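PDB 6K5J: GH3 beta-N-acetylglucosaminidase from Paenibacillaceae, which catalyses the hydrolysis of terminal non-reducing beta-linked N-acetylglucosamine residues, as a family 3 glycoside hydrolase. Local coordinates for residues L20-F25 and G45-R50; T387-V392 and G421-E426. All blocks are in the same frame, centred on the assembly; numbering follows the deposited sequence.

Contact 1 (L20-F25 and G45-R50); sequences LVMAGF and GIIYFR. With NAG (2-acetamido-2-deoxy-beta-D-glucopyranose), chain B.
M22 and A23 run beside G45 and I46 as neighbouring parallel strands, a worked example of how a barrel wall is knit tightly at one end of a strand pair and parts at the other. A23 carries the pairing with both backbone polar groups: its N donates to G45 O at 3.1 Å, and its O accepts from I47 N at 3.0 Å, the donor standing above the carbonyl plane in each case. A weak bond from G45 N to V21 O precedes them.

The M22 methyl lies over G45, where a side chain would run into it. M22 sends its chain out with CG anti to the backbone N (chi1 175°) and bends at chi3, and CE settles 3.9 Å from G45 CA. Its SD meets I47 CB at 4.1 Å, the two side chains crossing at about a right angle. On the face of A23 and I46, I46 CG2 reaches the edge of the F25 ring, 3.7 Å from F25 CE1. The F25 and Y48 side chains lie side by side, F25 CE1 at the edge of the Y48 ring.

Past G24 direct backbone pairing gives way to water, although the site remains buried. One water accepts from F25 N at 2.9 Å and lies 2.7 Å from I47 O. F49 then turns its ring edge to the bound sugar, with CE2 3.4 Å from NAG O6.

Strand 45-47 is flanked by 21-23 and 79-81, while 21-23 has 296-298 on its other flank, in a parallel sheet of the TIM-barrel domain. F134 meets M22 and I47; on the other face L62 and L66 of helix 56-72 cover F25 and Y48, and S63 holds Y48 OH.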
ATOM      1  N   LEU A  20     -14.441 -14.071 -12.743  1.00 19.84           N
ATOM      2  CA  LEU A  20     -13.116 -13.576 -13.097  1.00 20.35           C
ATOM      3  C   LEU A  20     -12.955 -12.070 -12.922  1.00 20.74           C
ATOM      4  O   LEU A  20     -11.883 -11.545 -13.241  1.00 20.75           O
ATOM      5  CB  LEU A  20     -12.799 -13.942 -14.543  1.00 22.61           C
ATOM      6  CG  LEU A  20     -13.093 -15.388 -14.954  1.00 24.65           C
ATOM      7  CD1 LEU A  20     -12.681 -15.606 -16.392  1.00 27.45           C
ATOM      8  CD2 LEU A  20     -12.367 -16.347 -14.033  1.00 22.70           C
ATOM      9  N   VAL A  21     -13.960 -11.359 -12.425  1.00 16.19           N
ATOM     10  CA  VAL A  21     -13.897  -9.900 -12.352  1.00 19.17           C
ATOM     11  C   VAL A  21     -14.106  -9.446 -10.913  1.00 20.56           C
ATOM     12  O   VAL A  21     -15.004  -9.937 -10.222  1.00 19.23           O
ATOM     13  CB  VAL A  21     -14.929  -9.252 -13.290  1.00 19.26           C
ATOM     14  CG1 VAL A  21     -14.934  -7.730 -13.113  1.00 21.37           C
ATOM     15  CG2 VAL A  21     -14.626  -9.654 -14.737  1.00 17.64           C
ATOM     16  N   MET A  22     -13.267  -8.518 -10.463  1.00 21.16           N
ATOM     17  CA  MET A  22     -13.466  -7.812  -9.205  1.00 18.80           C
ATOM     18  C   MET A  22     -13.686  -6.341  -9.521  1.00 17.77           C
ATOM     19  O   MET A  22     -12.893  -5.736 -10.256  1.00 18.31           O
ATOM     20  CB  MET A  22     -12.264  -7.978  -8.268  1.00 16.40           C
ATOM     21  CG  MET A  22     -12.390  -7.158  -6.980  1.00 17.58           C
ATOM     22  SD  MET A  22     -11.065  -7.553  -5.822  1.00 21.34           S
ATOM     23  CE  MET A  22     -11.746  -8.979  -4.951  1.00 18.78           C
ATOM     24  N   ALA A  23     -14.760  -5.770  -8.974  1.00 18.12           N
ATOM     25  CA  ALA A  23     -15.177  -4.420  -9.336  1.00 19.94           C
ATOM     26  C   ALA A  23     -15.337  -3.565  -8.093  1.00 19.81           C
ATOM     27  O   ALA A  23     -15.653  -4.063  -7.010  1.00 20.26           O
ATOM     28  CB  ALA A  23     -16.501  -4.417 -10.117  1.00 18.05           C
ATOM     29  N   GLY A  24     -15.129  -2.259  -8.263  1.00 19.20           N
ATOM     30  CA  GLY A  24     -15.478  -1.300  -7.241  1.00 20.86           C
ATOM     31  C   GLY A  24     -16.783  -0.601  -7.571  1.00 20.65           C
ATOM     32  O   GLY A  24     -17.367  -0.788  -8.634  1.00 19.21           O
ATOM     33  N   PHE A  25     -17.238   0.212  -6.620  1.00 15.68           N
ATOM     34  CA  PHE A  25     -18.491   0.928  -6.767  1.00 21.21           C
ATOM     35  C   PHE A  25     -18.464   2.094  -5.791  1.00 19.77           C
ATOM     36  O   PHE A  25     -17.620   2.164  -4.890  1.00 19.51           O
ATOM     37  CB  PHE A  25     -19.704   0.024  -6.493  1.00 21.10           C
ATOM     38  CG  PHE A  25     -19.872  -0.311  -5.039  1.00 21.82           C
ATOM     39  CD1 PHE A  25     -19.110  -1.312  -4.460  1.00 23.76           C
ATOM     40  CD2 PHE A  25     -20.750   0.418  -4.237  1.00 20.15           C
ATOM     41  CE1 PHE A  25     -19.236  -1.603  -3.113  1.00 26.53           C
ATOM     42  CE2 PHE A  25     -20.880   0.135  -2.880  1.00 20.37           C
ATOM     43  CZ  PHE A  25     -20.131  -0.872  -2.321  1.00 22.50           C
ATOM     44  N   GLY A  45     -16.037 -10.599  -7.152  1.00 19.71           N
ATOM     45  CA  GLY A  45     -15.401  -9.841  -6.089  1.00 19.77           C
ATOM     46  C   GLY A  45     -15.750  -8.367  -6.131  1.00 20.45           C
ATOM     47  O   GLY A  45     -16.148  -7.823  -7.166  1.00 19.20           O
ATOM     48  N   ILE A  46     -15.569  -7.730  -4.973  1.00 19.14           N
ATOM     49  CA  ILE A  46     -15.739  -6.296  -4.769  1.00 19.64           C
ATOM     50  C   ILE A  46     -14.455  -5.765  -4.151  1.00 20.36           C
ATOM     51  O   ILE A  46     -13.888  -6.407  -3.263  1.00 20.13           O
ATOM     52  CB  ILE A  46     -16.934  -5.993  -3.838  1.00 18.13           C
ATOM     53  CG1 ILE A  46     -18.244  -6.501  -4.437  1.00 18.14           C
ATOM     54  CG2 ILE A  46     -17.010  -4.485  -3.494  1.00 19.71           C
ATOM     55  CD1 ILE A  46     -18.716  -5.687  -5.650  1.00 23.43           C
ATOM     56  N   ILE A  47     -13.986  -4.607  -4.612  1.00 17.79           N
ATOM     57  CA  ILE A  47     -12.882  -3.903  -3.962  1.00 16.21           C
ATOM     58  C   ILE A  47     -13.412  -2.595  -3.381  1.00 18.16           C
ATOM     59  O   ILE A  47     -14.139  -1.852  -4.056  1.00 19.47           O
ATOM     60  CB  ILE A  47     -11.704  -3.647  -4.926  1.00 19.12           C
ATOM     61  CG1 ILE A  47     -10.618  -2.820  -4.212  1.00 19.30           C
ATOM     62  CG2 ILE A  47     -12.177  -2.976  -6.224  1.00 19.90           C
ATOM     63  CD1 ILE A  47      -9.269  -2.798  -4.910  1.00 21.49           C
ATOM     64  N   TYR A  48     -13.048  -2.317  -2.128  1.00 17.96           N
ATOM     65  CA  TYR A  48     -13.415  -1.088  -1.433  1.00 17.38           C
ATOM     66  C   TYR A  48     -12.345  -0.010  -1.623  1.00 18.32           C
ATOM     67  O   TYR A  48     -11.143  -0.301  -1.636  1.00 18.10           O
ATOM     68  CB  TYR A  48     -13.569  -1.333   0.069  1.00 17.18           C
ATOM     69  CG  TYR A  48     -14.790  -2.106   0.531  1.00 18.52           C
ATOM     70  CD1 TYR A  48     -15.976  -2.108  -0.204  1.00 19.03           C
ATOM     71  CD2 TYR A  48     -14.762  -2.806   1.738  1.00 18.89           C
ATOM     72  CE1 TYR A  48     -17.104  -2.798   0.253  1.00 21.06           C
ATOM     73  CE2 TYR A  48     -15.876  -3.496   2.197  1.00 20.25           C
ATOM     74  CZ  TYR A  48     -17.040  -3.494   1.446  1.00 20.22           C
ATOM     75  OH  TYR A  48     -18.144  -4.171   1.906  1.00 21.01           O
ATOM     76  N   PHE A  49     -12.797   1.243  -1.707  1.00 16.28           N
ATOM     77  CA  PHE A  49     -11.943   2.425  -1.590  1.00 19.17           C
ATOM     78  C   PHE A  49     -12.484   3.331  -0.484  1.00 20.36           C
ATOM     79  O   PHE A  49     -13.477   3.010   0.163  1.00 19.03           O
ATOM     80  CB  PHE A  49     -11.824   3.136  -2.944  1.00 19.10           C
ATOM     81  CG  PHE A  49     -11.023   2.340  -3.937  1.00 18.23           C
ATOM     82  CD1 PHE A  49     -11.632   1.344  -4.690  1.00 19.52           C
ATOM     83  CD2 PHE A  49      -9.651   2.518  -4.044  1.00 21.58           C
ATOM     84  CE1 PHE A  49     -10.894   0.567  -5.576  1.00 20.30           C
ATOM     85  CE2 PHE A  49      -8.898   1.745  -4.926  1.00 23.65           C
ATOM     86  CZ  PHE A  49      -9.524   0.769  -5.695  1.00 21.20           C
ATOM     87  N   ARG A  50     -11.785   4.452  -0.248  1.00 18.52           N
ATOM     88  CA  ARG A  50     -12.161   5.384   0.821  1.00 21.16           C
ATOM     89  C   ARG A  50     -13.636   5.786   0.736  1.00 21.44           C
ATOM     90  O   ARG A  50     -14.302   5.966   1.764  1.00 19.96           O
ATOM     91  CB  ARG A  50     -11.246   6.623   0.761  1.00 20.43           C
ATOM     92  CG  ARG A  50     -11.471   7.659   1.866  1.00 23.58           C
ATOM     93  CD  ARG A  50     -10.269   8.643   1.975  1.00 25.79           C
ATOM     94  NE  ARG A  50      -9.017   7.923   2.196  1.00 25.58           N
ATOM     95  CZ  ARG A  50      -8.519   7.616   3.393  1.00 25.32           C
ATOM     96  NH1 ARG A  50      -9.145   7.985   4.499  1.00 26.09           N
ATOM     97  NH2 ARG A  50      -7.388   6.938   3.488  1.00 22.88           N
TER
HETATM   98  C1  NAG B 601      -3.020  -0.019  -8.396  1.00 22.67           C
HETATM   99  C2  NAG B 601      -1.853  -0.286  -7.410  1.00 21.34           C
HETATM  100  C3  NAG B 601      -2.107  -1.553  -6.573  1.00 20.23           C
HETATM  101  C4  NAG B 601      -3.509  -1.557  -5.978  1.00 19.76           C
HETATM  102  C5  NAG B 601      -4.523  -1.364  -7.093  1.00 22.04           C
HETATM  103  C6  NAG B 601      -5.959  -1.349  -6.620  1.00 21.53           C
HETATM  104  C7  NAG B 601       0.527   0.223  -7.828  1.00 21.16           C
HETATM  105  C8  NAG B 601       1.714  -0.066  -8.706  1.00 18.32           C
HETATM  106  N2  NAG B 601      -0.604  -0.414  -8.148  1.00 18.72           N
HETATM  107  O1  NAG B 601      -2.874   1.268  -8.895  1.00 27.90           O
HETATM  108  O3  NAG B 601      -1.146  -1.643  -5.525  1.00 18.61           O
HETATM  109  O4  NAG B 601      -3.758  -2.788  -5.311  1.00 18.22           O
HETATM  110  O5  NAG B 601      -4.274  -0.096  -7.707  1.00 20.51           O
HETATM  111  O6  NAG B 601      -6.249  -0.172  -5.877  1.00 21.88           O
HETATM  112  O7  NAG B 601       0.598   0.980  -6.862  1.00 20.36           O
HETATM  113  O   HOH W   1     -15.174   0.547  -4.606  1.00 18.27           O

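Contact 2 (T387-V392 and G421-E426)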
ATOM      1  N   THR A 387      13.258  24.134  27.590  1.00 31.62           N
ATOM      2  CA  THR A 387      13.104  25.495  28.091  1.00 31.56           C
ATOM      3  C   THR A 387      12.972  26.524  26.978  1.00 35.29           C
ATOM      4  O   THR A 387      12.769  27.712  27.271  1.00 30.69           O
ATOM      5  CB  THR A 387      14.288  25.858  28.993  1.00 28.37           C
ATOM      6  OG1 THR A 387      15.479  25.999  28.204  1.00 33.70           O
ATOM      7  CG2 THR A 387      14.504  24.777  30.019  1.00 32.86           C
ATOM      8  N   LYS A 388      13.064  26.102  25.716  1.00 27.02           N
ATOM      9  CA  LYS A 388      12.954  27.024  24.603  1.00 27.96           C
ATOM     10  C   LYS A 388      11.795  26.616  23.697  1.00 30.55           C
ATOM     11  O   LYS A 388      11.444  25.431  23.633  1.00 31.40           O
ATOM     12  CB  LYS A 388      14.255  27.057  23.791  1.00 30.33           C
ATOM     13  CG  LYS A 388      15.456  27.609  24.539  1.00 37.35           C
ATOM     14  CD  LYS A 388      16.722  27.413  23.722  1.00 42.34           C
ATOM     15  CE  LYS A 388      17.721  28.540  23.951  1.00 51.29           C
ATOM     16  NZ  LYS A 388      18.158  28.628  25.371  1.00 51.31           N
ATOM     17  N   PRO A 389      11.184  27.567  22.989  1.00 28.56           N
ATOM     18  CA  PRO A 389      10.110  27.216  22.054  1.00 26.46           C
ATOM     19  C   PRO A 389      10.636  26.352  20.920  1.00 24.60           C
ATOM     20  O   PRO A 389      11.831  26.330  20.616  1.00 26.42           O
ATOM     21  CB  PRO A 389       9.625  28.574  21.522  1.00 27.48           C
ATOM     22  CG  PRO A 389      10.271  29.608  22.409  1.00 35.97           C
ATOM     23  CD  PRO A 389      11.528  28.996  22.915  1.00 30.53           C
ATOM     24  N   VAL A 390       9.714  25.644  20.281  1.00 24.62           N
ATOM     25  CA  VAL A 390      10.029  24.769  19.160  1.00 26.95           C
ATOM     26  C   VAL A 390       9.089  25.116  18.016  1.00 22.88           C
ATOM     27  O   VAL A 390       7.865  25.128  18.192  1.00 24.95           O
ATOM     28  CB  VAL A 390       9.882  23.283  19.540  1.00 25.67           C
ATOM     29  CG1 VAL A 390      10.367  22.376  18.396  1.00 23.66           C
ATOM     30  CG2 VAL A 390      10.637  22.977  20.831  1.00 25.98           C
ATOM     31  N   LEU A 391       9.653  25.404  16.855  1.00 22.39           N
ATOM     32  CA  LEU A 391       8.867  25.576  15.645  1.00 25.68           C
ATOM     33  C   LEU A 391       8.842  24.245  14.901  1.00 24.57           C
ATOM     34  O   LEU A 391       9.889  23.745  14.485  1.00 24.29           O
ATOM     35  CB  LEU A 391       9.457  26.674  14.764  1.00 24.57           C
ATOM     36  CG  LEU A 391       8.754  26.819  13.409  1.00 28.61           C
ATOM     37  CD1 LEU A 391       7.293  27.290  13.586  1.00 25.91           C
ATOM     38  CD2 LEU A 391       9.525  27.750  12.501  1.00 26.18           C
ATOM     39  N   VAL A 392       7.659  23.667  14.744  1.00 22.62           N
ATOM     40  CA  VAL A 392       7.486  22.450  13.960  1.00 22.59           C
ATOM     41  C   VAL A 392       6.816  22.820  12.644  1.00 22.79           C
ATOM     42  O   VAL A 392       5.742  23.438  12.636  1.00 24.82           O
ATOM     43  CB  VAL A 392       6.663  21.393  14.714  1.00 24.30           C
ATOM     44  CG1 VAL A 392       6.444  20.152  13.817  1.00 19.88           C
ATOM     45  CG2 VAL A 392       7.358  21.012  16.028  1.00 20.79           C
ATOM     46  N   GLY A 421       4.861  18.431  27.116  1.00 28.69           N
ATOM     47  CA  GLY A 421       5.106  19.674  27.818  1.00 29.62           C
ATOM     48  C   GLY A 421       5.978  20.674  27.095  1.00 28.34           C
ATOM     49  O   GLY A 421       6.409  21.654  27.712  1.00 32.71           O
ATOM     50  N   TYR A 422       6.248  20.471  25.811  1.00 27.64           N
ATOM     51  CA  TYR A 422       7.047  21.420  25.056  1.00 25.17           C
ATOM     52  C   TYR A 422       6.177  22.571  24.548  1.00 26.17           C
ATOM     53  O   TYR A 422       4.969  22.426  24.328  1.00 25.73           O
ATOM     54  CB  TYR A 422       7.766  20.712  23.894  1.00 25.83           C
ATOM     55  CG  TYR A 422       8.939  19.890  24.390  1.00 24.94           C
ATOM     56  CD1 TYR A 422       8.728  18.740  25.154  1.00 26.55           C
ATOM     57  CD2 TYR A 422      10.241  20.279  24.140  1.00 25.02           C
ATOM     58  CE1 TYR A 422       9.794  17.998  25.645  1.00 29.93           C
ATOM     59  CE2 TYR A 422      11.316  19.535  24.611  1.00 29.78           C
ATOM     60  CZ  TYR A 422      11.085  18.402  25.369  1.00 30.48           C
ATOM     61  OH  TYR A 422      12.147  17.670  25.852  1.00 31.14           O
ATOM     62  N   ASP A 423       6.807  23.734  24.412  1.00 23.91           N
ATOM     63  CA  ASP A 423       6.170  24.961  23.937  1.00 25.50           C
ATOM     64  C   ASP A 423       6.327  24.986  22.423  1.00 24.35           C
ATOM     65  O   ASP A 423       7.378  25.359  21.903  1.00 24.79           O
ATOM     66  CB  ASP A 423       6.818  26.168  24.609  1.00 24.99           C
ATOM     67  CG  ASP A 423       6.301  27.503  24.087  1.00 26.11           C
ATOM     68  OD1 ASP A 423       5.254  27.540  23.415  1.00 27.31           O
ATOM     69  OD2 ASP A 423       6.966  28.521  24.370  1.00 28.34           O
ATOM     70  N   VAL A 424       5.277  24.586  21.713  1.00 26.58           N
ATOM     71  CA  VAL A 424       5.364  24.254  20.298  1.00 26.27           C
ATOM     72  C   VAL A 424       4.529  25.239  19.494  1.00 25.87           C
ATOM     73  O   VAL A 424       3.359  25.481  19.812  1.00 25.90           O
ATOM     74  CB  VAL A 424       4.904  22.807  20.040  1.00 24.37           C
ATOM     75  CG1 VAL A 424       4.829  22.519  18.555  1.00 25.92           C
ATOM     76  CG2 VAL A 424       5.849  21.813  20.746  1.00 25.55           C
ATOM     77  N   ASN A 425       5.123  25.789  18.445  1.00 23.33           N
ATOM     78  CA  ASN A 425       4.392  26.466  17.385  1.00 26.09           C
ATOM     79  C   ASN A 425       4.423  25.532  16.177  1.00 26.45           C
ATOM     80  O   ASN A 425       5.447  25.434  15.501  1.00 23.79           O
ATOM     81  CB  ASN A 425       5.036  27.815  17.073  1.00 26.48           C
ATOM     82  CG  ASN A 425       4.245  28.626  16.060  1.00 31.53           C
ATOM     83  OD1 ASN A 425       3.422  28.088  15.323  1.00 28.66           O
ATOM     84  ND2 ASN A 425       4.480  29.937  16.037  1.00 33.54           N
ATOM     85  N   GLU A 426       3.311  24.837  15.902  1.00 26.32           N
ATOM     86  CA  GLU A 426       3.231  23.950  14.741  1.00 25.39           C
ATOM     87  C   GLU A 426       2.542  24.651  13.575  1.00 25.64           C
ATOM     88  O   GLU A 426       1.355  24.991  13.655  1.00 28.55           O
ATOM     89  CB  GLU A 426       2.501  22.648  15.058  1.00 24.81           C
ATOM     90  CG  GLU A 426       2.586  21.655  13.900  1.00 25.02           C
ATOM     91  CD  GLU A 426       2.239  20.237  14.315  1.00 26.62           C
ATOM     92  OE1 GLU A 426       1.111  20.017  14.812  1.00 23.91           O
ATOM     93  OE2 GLU A 426       3.107  19.345  14.158  1.00 23.74           O
TER
HETATM   94  O   HOH W   2       9.745  23.677  24.768  1.00 24.55           O
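This is a parallel strand pairing at the margin of the six-stranded mixed sheet in the C-terminal part of the chain: V390, L391 and V392 lie opposite V424, N425 and E426, on the two strands of a beta-alpha-beta unit joined through helix 413-419. The principle it illustrates is that a regular backbone can carry quite different side-chain faces. Three bonds set the register, V390 N to D423 O (2.9 Å), N425 N to V390 O (2.8 Å) and V392 N to N425 O (2.9 Å); in the first two the donor lies nearly on the line of the C=O bond, and in the third it is tilted from the carbonyl plane. A water donates to K388 O and accepts from D423 N, bridging the two segments at their exposed start.

On one face V392 CG2 packs against V424 CG1 at 3.9 Å, and V392 CG1 comes within 3.5 Å of E426 OE2. E426 has CG anti to its backbone N (chi1 -172°) and continues extended; OE1 is hydrogen-bonded to T412 OG1 and OE2 to G414 N. An alanine at E426 would probably leave T412 OG1 and G414 N without this partner and open a gap beside V392 CG1. On the other face L391 lies alongside N425, with L391 CD1 3.2 Å from N425 O, while N425 OD1 is held by Q427.

Strand 424-430 is an outermost strand of the sheet, and 390-396 has 450-455 as its inner neighbour. Helix 413-419 covers V392 and V424 through L417, and L444 of helix 435-447 rests on L391 and N425.

Contacts 1 and 2 show the same device, a parallel strand pair joined through a helix, in two different parts of the enzyme. Their centres are 45 Å apart, on opposite sides of the chain's centre, and their nearest atoms about 19 Å apart. Contact 1 touches NAG through carbons of F49 and I47; the sugar's hydrogen bonds come from D83, R152, K182, H183 and D268, consistent with a sugar-binding active site at the barrel. The centre of contact 2 is about 33 Å from the chain's centre, that of contact 1 about 16 Å. The chain between the segments of contact 2 nevertheless reaches back: E402, between strand 390-396 and helix 413-419, touches F49 of contact 1.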